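Local coordinates for protein galactan 1,3-beta-galactosidase (Phanerochaete chrysosporium, PDB 7BYS) that probably cleaves galactose from the ends of beta-1,3-galactan chains, as a family 43 glycoside hydrolase carrying a carbohydrate-binding module, at residues N63-P68 against Y94-H99; G257-P262 against D382-G387. All coordinates share one frame; numbering follows the deposited sequence.

Contact 1. Residues N63-P68 against Y94-H99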
ATOM      1  N   ASN A  63       4.352 -12.886 -17.934  1.00 13.28           N
ATOM      2  CA  ASN A  63       4.202 -11.882 -18.978  1.00 13.37           C
ATOM      3  C   ASN A  63       3.110 -10.884 -18.587  1.00 12.95           C
ATOM      4  O   ASN A  63       2.146 -11.225 -17.896  1.00 13.20           O
ATOM      5  CB  ASN A  63       3.890 -12.566 -20.315  1.00 14.50           C
ATOM      6  CG  ASN A  63       5.064 -13.396 -20.829  1.00 16.81           C
ATOM      7  OD1 ASN A  63       6.174 -12.888 -20.981  1.00 19.16           O
ATOM      8  ND2 ASN A  63       4.824 -14.678 -21.081  1.00 17.76           N
ATOM      9  N   ASP A  64       3.282  -9.633 -19.004  1.00 11.81           N
ATOM     10  CA  ASP A  64       2.339  -8.588 -18.624  1.00 12.81           C
ATOM     11  C   ASP A  64       0.920  -8.942 -19.054  1.00 13.33           C
ATOM     12  O   ASP A  64       0.695  -9.513 -20.125  1.00 14.47           O
ATOM     13  CB  ASP A  64       2.753  -7.257 -19.246  1.00 11.88           C
ATOM     14  CG  ASP A  64       4.016  -6.689 -18.627  1.00 12.44           C
ATOM     15  OD1 ASP A  64       4.295  -6.978 -17.446  1.00 13.93           O
ATOM     16  OD2 ASP A  64       4.721  -5.931 -19.331  1.00 15.04           O
ATOM     17  N   ALA A  65      -0.044  -8.594 -18.205  1.00 11.13           N
ATOM     18  CA  ALA A  65      -1.435  -8.883 -18.516  1.00 10.26           C
ATOM     19  C   ALA A  65      -2.028  -7.891 -19.513  1.00 12.03           C
ATOM     20  O   ALA A  65      -2.937  -8.250 -20.272  1.00 11.74           O
ATOM     21  CB  ALA A  65      -2.264  -8.878 -17.231  1.00 11.61           C
ATOM     22  N   LEU A  66      -1.556  -6.646 -19.519  1.00 10.72           N
ATOM     23  CA  LEU A  66      -2.056  -5.645 -20.455  1.00 11.09           C
ATOM     24  C   LEU A  66      -0.899  -4.771 -20.916  1.00 11.07           C
ATOM     25  O   LEU A  66      -0.067  -4.344 -20.109  1.00 13.92           O
ATOM     26  CB  LEU A  66      -3.185  -4.780 -19.851  1.00 12.26           C
ATOM     27  CG  LEU A  66      -3.914  -3.908 -20.878  1.00 12.48           C
ATOM     28  CD1 LEU A  66      -4.748  -4.796 -21.780  1.00 13.11           C
ATOM     29  CD2 LEU A  66      -4.779  -2.861 -20.188  1.00 12.60           C
ATOM     30  N   SER A  67      -0.841  -4.515 -22.213  1.00 13.81           N
ATOM     31  CA  SER A  67       0.256  -3.784 -22.824  1.00 16.73           C
ATOM     32  C   SER A  67      -0.307  -2.627 -23.628  1.00 11.70           C
ATOM     33  O   SER A  67      -1.475  -2.648 -24.024  1.00 13.87           O
ATOM     34  CB  SER A  67       1.064  -4.709 -23.741  1.00 17.52           C
ATOM     35  OG  SER A  67       1.621  -5.769 -22.990  1.00 22.05           O
ATOM     36  N   PRO A  68       0.499  -1.598 -23.886  1.00 14.36           N
ATOM     37  CA  PRO A  68      -0.020  -0.412 -24.572  1.00 12.69           C
ATOM     38  C   PRO A  68      -0.330  -0.661 -26.037  1.00 15.86           C
ATOM     39  O   PRO A  68       0.218  -1.559 -26.681  1.00 17.27           O
ATOM     40  CB  PRO A  68       1.114   0.609 -24.425  1.00 17.02           C
ATOM     41  CG  PRO A  68       1.933   0.111 -23.289  1.00 17.96           C
ATOM     42  CD  PRO A  68       1.864  -1.372 -23.382  1.00 16.47           C
ATOM     43  N   TYR A  94     -11.933 -14.183 -17.683  1.00 10.05           N
ATOM     44  CA  TYR A  94     -11.395 -13.209 -16.742  1.00 10.50           C
ATOM     45  C   TYR A  94     -11.630 -11.815 -17.292  1.00  9.70           C
ATOM     46  O   TYR A  94     -11.378 -11.552 -18.471  1.00 11.04           O
ATOM     47  CB  TYR A  94      -9.902 -13.455 -16.512  1.00 10.40           C
ATOM     48  CG  TYR A  94      -9.657 -14.797 -15.874  1.00 10.31           C
ATOM     49  CD1 TYR A  94      -9.643 -14.945 -14.496  1.00 12.11           C
ATOM     50  CD2 TYR A  94      -9.490 -15.936 -16.657  1.00 11.80           C
ATOM     51  CE1 TYR A  94      -9.461 -16.179 -13.912  1.00 14.25           C
ATOM     52  CE2 TYR A  94      -9.303 -17.156 -16.087  1.00 13.09           C
ATOM     53  CZ  TYR A  94      -9.287 -17.279 -14.720  1.00 13.89           C
ATOM     54  OH  TYR A  94      -9.092 -18.521 -14.167  1.00 19.69           O
ATOM     55  N   VAL A  95     -12.133 -10.926 -16.443  1.00  8.98           N
ATOM     56  CA  VAL A  95     -12.493  -9.579 -16.859  1.00  8.68           C
ATOM     57  C   VAL A  95     -11.722  -8.601 -15.995  1.00  7.55           C
ATOM     58  O   VAL A  95     -11.852  -8.622 -14.761  1.00  8.59           O
ATOM     59  CB  VAL A  95     -14.007  -9.327 -16.782  1.00  8.87           C
ATOM     60  CG1 VAL A  95     -14.327  -7.986 -17.393  1.00  9.36           C
ATOM     61  CG2 VAL A  95     -14.770 -10.458 -17.502  1.00 11.43           C
ATOM     62  N   MET A  96     -10.915  -7.763 -16.644  1.00  8.55           N
ATOM     63  CA  MET A  96     -10.140  -6.717 -15.995  1.00  8.33           C
ATOM     64  C   MET A  96     -10.840  -5.378 -16.175  1.00  9.50           C
ATOM     65  O   MET A  96     -11.231  -5.024 -17.292  1.00  9.53           O
ATOM     66  CB  MET A  96      -8.737  -6.642 -16.600  1.00  9.05           C
ATOM     67  CG  MET A  96      -7.862  -5.557 -15.984  1.00  9.73           C
ATOM     68  SD  MET A  96      -6.310  -5.355 -16.902  1.00 11.23           S
ATOM     69  CE  MET A  96      -5.528  -6.954 -16.644  1.00 14.43           C
ATOM     70  N   TRP A  97     -10.991  -4.631 -15.082  1.00  7.65           N
ATOM     71  CA  TRP A  97     -11.411  -3.234 -15.136  1.00  8.49           C
ATOM     72  C   TRP A  97     -10.276  -2.352 -14.629  1.00  8.27           C
ATOM     73  O   TRP A  97      -9.438  -2.781 -13.823  1.00  8.72           O
ATOM     74  CB  TRP A  97     -12.658  -2.979 -14.271  1.00  9.57           C
ATOM     75  CG  TRP A  97     -13.918  -3.552 -14.842  1.00  8.35           C
ATOM     76  CD1 TRP A  97     -14.148  -4.856 -15.157  1.00 10.79           C
ATOM     77  CD2 TRP A  97     -15.118  -2.836 -15.158  1.00  8.61           C
ATOM     78  NE1 TRP A  97     -15.419  -4.999 -15.671  1.00 10.52           N
ATOM     79  CE2 TRP A  97     -16.038  -3.776 -15.668  1.00  8.31           C
ATOM     80  CE3 TRP A  97     -15.502  -1.491 -15.074  1.00 12.16           C
ATOM     81  CZ2 TRP A  97     -17.323  -3.410 -16.099  1.00 10.36           C
ATOM     82  CZ3 TRP A  97     -16.781  -1.129 -15.496  1.00 10.68           C
ATOM     83  CH2 TRP A  97     -17.675  -2.087 -15.997  1.00 11.68           C
ATOM     84  N   PHE A  98     -10.231  -1.119 -15.123  1.00  7.61           N
ATOM     85  CA  PHE A  98      -9.214  -0.182 -14.668  1.00  8.47           C
ATOM     86  C   PHE A  98      -9.709   1.241 -14.869  1.00  9.17           C
ATOM     87  O   PHE A  98     -10.633   1.496 -15.642  1.00  8.73           O
ATOM     88  CB  PHE A  98      -7.864  -0.414 -15.366  1.00  9.52           C
ATOM     89  CG  PHE A  98      -7.931  -0.422 -16.878  1.00  9.46           C
ATOM     90  CD1 PHE A  98      -8.151  -1.606 -17.570  1.00 10.37           C
ATOM     91  CD2 PHE A  98      -7.743   0.746 -17.597  1.00  9.93           C
ATOM     92  CE1 PHE A  98      -8.179  -1.626 -18.963  1.00  9.73           C
ATOM     93  CE2 PHE A  98      -7.774   0.732 -18.995  1.00 11.67           C
ATOM     94  CZ  PHE A  98      -8.000  -0.450 -19.672  1.00 11.69           C
ATOM     95  N   HIS A  99      -9.074   2.171 -14.161  1.00  7.74           N
ATOM     96  CA  HIS A  99      -9.300   3.591 -14.385  1.00  8.69           C
ATOM     97  C   HIS A  99      -8.543   3.975 -15.651  1.00  8.87           C
ATOM     98  O   HIS A  99      -7.321   3.786 -15.731  1.00  9.65           O
ATOM     99  CB  HIS A  99      -8.792   4.373 -13.174  1.00  8.09           C
ATOM    100  CG  HIS A  99      -8.789   5.865 -13.343  1.00  9.46           C
ATOM    101  ND1 HIS A  99      -8.145   6.690 -12.447  1.00 10.77           N
ATOM    102  CD2 HIS A  99      -9.358   6.683 -14.264  1.00  9.85           C
ATOM    103  CE1 HIS A  99      -8.300   7.950 -12.817  1.00 11.35           C
ATOM    104  NE2 HIS A  99      -9.027   7.975 -13.919  1.00 10.54           N
TER
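L66 and M96 mark the closest passage of the two backbones, with their CA atoms 9.3 Å apart, so 63-68 and 94-99 meet through side chains and do not pair as strands. A65 and L66 both point toward the strand, and M96 and F98 point back at them. All four are buried, and every contact is apolar. M96 has CG anti to its backbone N (chi1 179°) and runs out extended as far as SD. The chain then bends at the last torsion, and this turn brings the terminal methyl CE to A65 CB at 3.8 Å. The sulfur stays nearer to L66, with SD 4.3 Å from L66 CB. L66 reaches on to the next inward-facing residue of the strand. Its CD2 methyl is 3.8 Å from F98 CE1 and 4.1 Å from F98 CZ. It comes obliquely to this corner of the ring, and the two side chains cross at about a right angle. The F98 side chain lies about 6 Å from those of E81 and R82, which bind galactose in another structure of this protein.

A65 and L66 form a classic beta bulge opposite V48, and both make backbone hydrogen bonds with it. The loop is thus tied to strand 48-53 of one antiparallel sheet while it packs on strand 93-101 of the next. In the five-bladed propeller of family 43 this joins two neighbouring blades. L66 also touches A113 on strand 109-115, while M96 rests on V85 and F98 on V80, both on strand 79-88.

Contact 2. Residues G257-P262 against D382-G387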
ATOM      1  N   GLY A 257      -1.914  -1.320   0.721  1.00  7.00           N
ATOM      2  CA  GLY A 257      -1.857   0.060   0.297  1.00  8.76           C
ATOM      3  C   GLY A 257      -0.587   0.362  -0.483  1.00  7.06           C
ATOM      4  O   GLY A 257       0.359  -0.441  -0.533  1.00  8.26           O
ATOM      5  N   ASP A 258      -0.576   1.544  -1.086  1.00  7.96           N
ATOM      6  CA  ASP A 258       0.583   2.085  -1.794  1.00  7.61           C
ATOM      7  C   ASP A 258       1.131   3.270  -1.018  1.00  8.58           C
ATOM      8  O   ASP A 258       0.365   4.089  -0.503  1.00  8.54           O
ATOM      9  CB  ASP A 258       0.172   2.619  -3.176  1.00  9.05           C
ATOM     10  CG  ASP A 258      -0.277   1.526  -4.124  1.00  8.66           C
ATOM     11  OD1 ASP A 258       0.575   0.717  -4.536  1.00  9.16           O
ATOM     12  OD2 ASP A 258      -1.478   1.489  -4.451  1.00  9.10           O
ATOM     13  N   ARG A 259       2.461   3.382  -0.953  1.00  7.17           N
ATOM     14  CA  ARG A 259       3.112   4.615  -0.505  1.00  8.40           C
ATOM     15  C   ARG A 259       3.625   5.285  -1.772  1.00  9.70           C
ATOM     16  O   ARG A 259       4.675   4.913  -2.301  1.00  9.28           O
ATOM     17  CB  ARG A 259       4.244   4.347   0.486  1.00  9.31           C
ATOM     18  CG  ARG A 259       5.005   5.628   0.862  1.00  9.85           C
ATOM     19  CD  ARG A 259       5.977   5.385   2.007  1.00 11.59           C
ATOM     20  NE  ARG A 259       5.241   4.980   3.197  1.00 11.00           N
ATOM     21  CZ  ARG A 259       5.710   4.208   4.169  1.00  8.73           C
ATOM     22  NH1 ARG A 259       6.955   3.721   4.123  1.00 10.25           N
ATOM     23  NH2 ARG A 259       4.918   3.898   5.183  1.00 10.29           N
ATOM     24  N   TRP A 260       2.858   6.246  -2.280  1.00 10.04           N
ATOM     25  CA  TRP A 260       3.195   6.886  -3.543  1.00  9.73           C
ATOM     26  C   TRP A 260       4.362   7.836  -3.342  1.00 10.59           C
ATOM     27  O   TRP A 260       4.369   8.646  -2.407  1.00 12.13           O
ATOM     28  CB  TRP A 260       1.994   7.673  -4.056  1.00 12.03           C
ATOM     29  CG  TRP A 260       0.814   6.818  -4.384  1.00 11.90           C
ATOM     30  CD1 TRP A 260      -0.400   6.845  -3.772  1.00 11.34           C
ATOM     31  CD2 TRP A 260       0.731   5.825  -5.415  1.00 12.08           C
ATOM     32  NE1 TRP A 260      -1.234   5.916  -4.340  1.00 11.52           N
ATOM     33  CE2 TRP A 260      -0.571   5.284  -5.361  1.00  9.70           C
ATOM     34  CE3 TRP A 260       1.623   5.347  -6.383  1.00 11.97           C
ATOM     35  CZ2 TRP A 260      -1.003   4.283  -6.229  1.00 11.35           C
ATOM     36  CZ3 TRP A 260       1.189   4.354  -7.251  1.00 12.30           C
ATOM     37  CH2 TRP A 260      -0.114   3.836  -7.168  1.00 12.34           C
ATOM     38  N   ARG A 261       5.341   7.754  -4.233  1.00 12.91           N
ATOM     39  CA  ARG A 261       6.502   8.640  -4.193  1.00 12.02           C
ATOM     40  C   ARG A 261       6.536   9.392  -5.518  1.00 11.63           C
ATOM     41  O   ARG A 261       7.140   8.918  -6.490  1.00 14.34           O
ATOM     42  CB  ARG A 261       7.766   7.820  -3.984  1.00 13.87           C
ATOM     43  CG  ARG A 261       8.940   8.689  -3.662  1.00 17.13           C
ATOM     44  CD  ARG A 261      10.113   7.866  -3.294  1.00 18.98           C
ATOM     45  NE  ARG A 261      11.247   8.733  -3.020  1.00 20.14           N
ATOM     46  CZ  ARG A 261      12.405   8.282  -2.574  1.00 22.32           C
ATOM     47  NH1 ARG A 261      12.552   6.984  -2.359  1.00 20.84           N
ATOM     48  NH2 ARG A 261      13.404   9.125  -2.343  1.00 27.61           N
ATOM     49  N   PRO A 262       5.885  10.561  -5.608  1.00 12.93           N
ATOM     50  CA  PRO A 262       5.743  11.228  -6.919  1.00 18.26           C
ATOM     51  C   PRO A 262       7.047  11.519  -7.647  1.00 18.02           C
ATOM     52  O   PRO A 262       7.069  11.438  -8.881  1.00 23.55           O
ATOM     53  CB  PRO A 262       4.980  12.519  -6.587  1.00 20.32           C
ATOM     54  CG  PRO A 262       4.274  12.227  -5.320  1.00 20.77           C
ATOM     55  CD  PRO A 262       5.141  11.261  -4.547  1.00 20.05           C
ATOM     56  N   ASP A 382      15.950   5.946   3.193  1.00 11.54           N
ATOM     57  CA  ASP A 382      15.025   7.035   2.906  1.00 11.66           C
ATOM     58  C   ASP A 382      14.052   7.219   4.061  1.00 13.31           C
ATOM     59  O   ASP A 382      13.514   6.247   4.602  1.00 14.02           O
ATOM     60  CB  ASP A 382      14.191   6.691   1.676  1.00 12.04           C
ATOM     61  CG  ASP A 382      14.998   6.679   0.398  1.00 23.05           C
ATOM     62  OD1 ASP A 382      15.910   7.520   0.259  1.00 25.01           O
ATOM     63  OD2 ASP A 382      14.695   5.828  -0.470  1.00 26.11           O
ATOM     64  N   GLN A 383      13.793   8.482   4.409  1.00 10.83           N
ATOM     65  CA  GLN A 383      12.886   8.855   5.493  1.00 10.87           C
ATOM     66  C   GLN A 383      11.801   9.765   4.931  1.00  9.91           C
ATOM     67  O   GLN A 383      11.985  10.994   4.830  1.00 10.38           O
ATOM     68  CB  GLN A 383      13.651   9.517   6.639  1.00  9.86           C
ATOM     69  CG  GLN A 383      14.637   8.561   7.280  1.00  9.65           C
ATOM     70  CD  GLN A 383      15.489   9.230   8.337  1.00  9.97           C
ATOM     71  OE1 GLN A 383      16.148  10.230   8.068  1.00 12.13           O
ATOM     72  NE2 GLN A 383      15.447   8.705   9.552  1.00 11.32           N
ATOM     73  N   PRO A 384      10.646   9.208   4.564  1.00  9.32           N
ATOM     74  CA  PRO A 384       9.555  10.038   4.043  1.00 10.81           C
ATOM     75  C   PRO A 384       9.150  11.118   5.036  1.00 10.58           C
ATOM     76  O   PRO A 384       9.367  11.006   6.251  1.00 10.63           O
ATOM     77  CB  PRO A 384       8.408   9.034   3.839  1.00 13.14           C
ATOM     78  CG  PRO A 384       9.082   7.697   3.685  1.00 12.22           C
ATOM     79  CD  PRO A 384      10.324   7.767   4.558  1.00 10.75           C
ATOM     80  N   ASP A 385       8.534  12.180   4.506  1.00  9.41           N
ATOM     81  CA  ASP A 385       7.850  13.132   5.373  1.00  9.63           C
ATOM     82  C   ASP A 385       6.861  12.370   6.246  1.00  9.30           C
ATOM     83  O   ASP A 385       6.141  11.496   5.763  1.00 10.81           O
ATOM     84  CB  ASP A 385       7.115  14.175   4.530  1.00 11.81           C
ATOM     85  CG  ASP A 385       6.173  13.562   3.501  1.00 12.67           C
ATOM     86  OD1 ASP A 385       6.652  12.899   2.561  1.00 13.26           O
ATOM     87  OD2 ASP A 385       4.944  13.756   3.633  1.00 13.75           O
ATOM     88  N   SER A 386       6.854  12.652   7.537  1.00  9.09           N
ATOM     89  CA  SER A 386       6.011  11.884   8.440  1.00 10.24           C
ATOM     90  C   SER A 386       4.678  12.548   8.760  1.00  9.37           C
ATOM     91  O   SER A 386       3.817  11.904   9.368  1.00 12.00           O
ATOM     92  CB  SER A 386       6.778  11.541   9.718  1.00 10.16           C
ATOM     93  OG  SER A 386       6.923  12.716  10.498  1.00 10.08           O
ATOM     94  N   GLY A 387       4.474  13.799   8.348  1.00 10.67           N
ATOM     95  CA  GLY A 387       3.258  14.539   8.618  1.00 11.00           C
ATOM     96  C   GLY A 387       3.454  15.692   9.581  1.00 14.89           C
ATOM     97  O   GLY A 387       2.626  16.614   9.607  1.00 17.38           O
TER
HETATM   98  O   HOH W   1      16.062   7.933  -2.553  1.00 35.42           O
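R261 and D382 bring two flat groups together almost at right angles, the guanidinium and carboxylate planes standing 84° apart. D382 OD2 sits at the edge of the guanidinium, near its plane, 3.1 Å from R261 NH1. Relative to the carboxylate, NH1 lies above the plane, 70° out of it. The pair is a hydrogen-bonded salt bridge with one direct bond. A water makes the second link. It accepts from R261 NH2 at 2.9 Å and donates to D382 OD1 at 2.8 Å. Another flat group, the indole of W260, has D258 CB 3.5 Å above one face, offset toward its rim.

R261 reaches D382 because CG is anti to the backbone N (chi1 -169°) and the chain stays extended to NE. This contact joins two domains: 257-262 leaves a blade of the family 43 propeller, and 382-387 leaves edge strand 379-383 of the CBM35 beta-sandwich. An alanine at R261 would remove the guanidinium, and would probably leave D382 without its charged mate in this contact and break the water link between the domains.

Beside the salt bridge lies a loose carbon-to-carbon contact, R259 CD against P384 CG at 4.2 Å. The charged end of R259 is used elsewhere, donating from NE to Y240 O and from NH2 to W239 O. P384 also packs on F359, V395 and Y366 of the binding module. On the propeller side, W260 NE1 is hydrogen-bonded to OE1 of Q242, which binds galactose in another structure of this protein; no sugar is bound there here. On the binding-module side, D382 touches an N-acetylglucosamine of a glycan attached to the protein.

Overall arrangement
The two contacts share no strand or loop and follow one another along the chain. Their centres are 27 Å apart, and their nearest atoms are about 10 Å apart. Contact 1 lies inside the catalytic propeller, between two of its blades. Contact 2 lies between the propeller and the binding module, nearer the centre of the whole chain but only partly buried. The chemistry follows the setting. Contact 1 is wholly apolar and buried. Contact 2 adds a charged pair and a bridging water to a loose carbon-to-carbon contact. The buried areas are similar, 149 Å² for contact 1 and 129 Å² for contact 2.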